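Local coordinates for protein malate dehydrogenase (Picrophilus torridus, PDB 4BGV) that probably catalyses the reversible NAD-dependent oxidation of malate to oxaloacetate, a step of the tricarboxylic acid cycle, at residues V276-G281 and E286-L291. Sequence-based numbering, arbitrary orientation.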
# COMPACT_ATOMS: atom_id res chain seq x y z
N VAL A 276 -3.10 25.04 -15.96
CA VAL A 276 -4.27 25.52 -15.22
C VAL A 276 -4.82 24.36 -14.38
O VAL A 276 -4.54 23.20 -14.67
CB VAL A 276 -5.38 26.07 -16.17
CG1 VAL A 276 -4.89 27.28 -16.99
CG2 VAL A 276 -5.89 24.97 -17.09
N PRO A 277 -5.61 24.67 -13.33
CA PRO A 277 -6.16 23.57 -12.53
C PRO A 277 -7.20 22.78 -13.30
O PRO A 277 -8.16 23.36 -13.83
CB PRO A 277 -6.84 24.27 -11.34
CG PRO A 277 -6.49 25.70 -11.44
CD PRO A 277 -6.04 25.99 -12.84
N ILE A 278 -7.03 21.46 -13.38
CA ILE A 278 -7.98 20.64 -14.11
C ILE A 278 -8.45 19.43 -13.29
O ILE A 278 -7.73 18.96 -12.41
CB ILE A 278 -7.39 20.13 -15.46
CG1 ILE A 278 -6.12 19.29 -15.23
CG2 ILE A 278 -7.15 21.30 -16.43
CD1 ILE A 278 -5.70 18.50 -16.46
N LYS A 279 -9.67 18.97 -13.56
CA LYS A 279 -10.14 17.68 -13.05
C LYS A 279 -9.76 16.61 -14.07
O LYS A 279 -10.12 16.71 -15.24
CB LYS A 279 -11.67 17.69 -12.85
CG LYS A 279 -12.19 16.39 -12.22
CD LYS A 279 -13.72 16.23 -12.32
CE LYS A 279 -14.45 17.41 -11.73
NZ LYS A 279 -15.93 17.15 -11.58
N ILE A 280 -9.01 15.60 -13.64
CA ILE A 280 -8.48 14.57 -14.53
C ILE A 280 -9.28 13.29 -14.38
O ILE A 280 -9.31 12.69 -13.31
CB ILE A 280 -7.02 14.26 -14.21
CG1 ILE A 280 -6.18 15.54 -14.22
CG2 ILE A 280 -6.45 13.23 -15.22
CD1 ILE A 280 -4.76 15.34 -13.76
N GLY A 281 -9.93 12.86 -15.46
CA GLY A 281 -10.74 11.65 -15.40
C GLY A 281 -10.53 10.75 -16.59
O GLY A 281 -9.60 10.97 -17.38
N GLU A 286 -11.62 16.81 -17.66
CA GLU A 286 -13.08 16.78 -17.47
C GLU A 286 -13.66 18.11 -17.04
O GLU A 286 -14.86 18.34 -17.15
CB GLU A 286 -13.47 15.66 -16.52
CG GLU A 286 -12.84 14.37 -17.00
CD GLU A 286 -13.61 13.14 -16.60
OE1 GLU A 286 -14.39 13.21 -15.63
OE2 GLU A 286 -13.40 12.10 -17.27
N LYS A 287 -12.78 18.99 -16.56
CA LYS A 287 -13.19 20.34 -16.17
C LYS A 287 -11.94 21.18 -16.07
O LYS A 287 -10.90 20.72 -15.60
CB LYS A 287 -13.90 20.33 -14.82
CG LYS A 287 -14.44 21.73 -14.40
CD LYS A 287 -15.23 21.66 -13.10
CE LYS A 287 -15.70 23.05 -12.66
NZ LYS A 287 -16.88 23.53 -13.42
N ILE A 288 -12.03 22.42 -16.52
CA ILE A 288 -11.01 23.41 -16.24
C ILE A 288 -11.60 24.39 -15.24
O ILE A 288 -12.67 24.96 -15.47
CB ILE A 288 -10.61 24.17 -17.50
CG1 ILE A 288 -9.79 23.25 -18.43
CG2 ILE A 288 -9.78 25.39 -17.14
CD1 ILE A 288 -9.55 23.82 -19.81
N TYR A 289 -10.93 24.58 -14.11
CA TYR A 289 -11.43 25.55 -13.14
C TYR A 289 -10.96 26.95 -13.52
O TYR A 289 -9.80 27.16 -13.85
CB TYR A 289 -10.97 25.17 -11.74
CG TYR A 289 -11.55 23.84 -11.30
CD1 TYR A 289 -10.91 22.64 -11.61
CD2 TYR A 289 -12.77 23.78 -10.63
CE1 TYR A 289 -11.46 21.41 -11.22
CE2 TYR A 289 -13.32 22.57 -10.24
CZ TYR A 289 -12.65 21.39 -10.54
OH TYR A 289 -13.21 20.19 -10.15
N ASP A 290 -11.89 27.90 -13.52
CA ASP A 290 -11.54 29.28 -13.84
C ASP A 290 -11.23 30.05 -12.56
O ASP A 290 -12.11 30.26 -11.74
CB ASP A 290 -12.68 29.97 -14.60
CG ASP A 290 -12.92 29.34 -15.96
OD1 ASP A 290 -11.93 28.95 -16.63
OD2 ASP A 290 -14.09 29.23 -16.35
N LEU A 291 -9.99 30.46 -12.41
CA LEU A 291 -9.56 31.18 -11.21
C LEU A 291 -9.84 32.68 -11.29
O LEU A 291 -9.88 33.25 -12.37
CB LEU A 291 -8.06 30.98 -10.98
CG LEU A 291 -7.60 29.53 -10.81
CD1 LEU A 291 -6.08 29.49 -10.74
CD2 LEU A 291 -8.21 28.92 -9.56
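Lys-279 and Tyr-289 meet side chain to side chain. Lys-279 CE lies 3.4 Å from Tyr-289 OH, and the two side chains cross at a slant. The lysine bends about CG-CD (chi3 -55°), which brings CE back to the hydroxyl end of the ring. The ring turns an edge to Pro-277 O, which lies in its plane. Lys-287 CG sits over the centre of one ring face. Among the isoleucines, Ile-278 CG2 packs on Ile-288 CG1 at 3.8 Å. Further along, the Pro-277 ring touches Leu-291 through CG, 3.9 Å from Leu-291 CD1.

Three backbone hydrogen bonds join the segments: Tyr-289 N to Pro-277 O, Lys-279 N to Lys-287 O and Glu-286 N to Lys-279 O. The two strands form an antiparallel beta hairpin in the alpha/beta C-terminal domain of the LDH/MDH fold, and 284-288 is an outermost strand of its sheet within the chain.

The Glu-286 carboxylate lies close to Gly-281, with CD 3.4 Å from Gly-281 CA. OE2 accepts a hydrogen bond from Asn-283 N in the hairpin turn, and OE1 forms a salt bridge with Lys-250. Shortening this side chain to an alanine is likely to leave Lys-250 without this counter-charge and Asn-283 N without its acceptor. Lys-279 NZ hydrogen-bonds to the carbonyl oxygens of Leu-165 and Asn-166 of a second subunit. Val-167 of that subunit packs on both Lys-279 and Tyr-289.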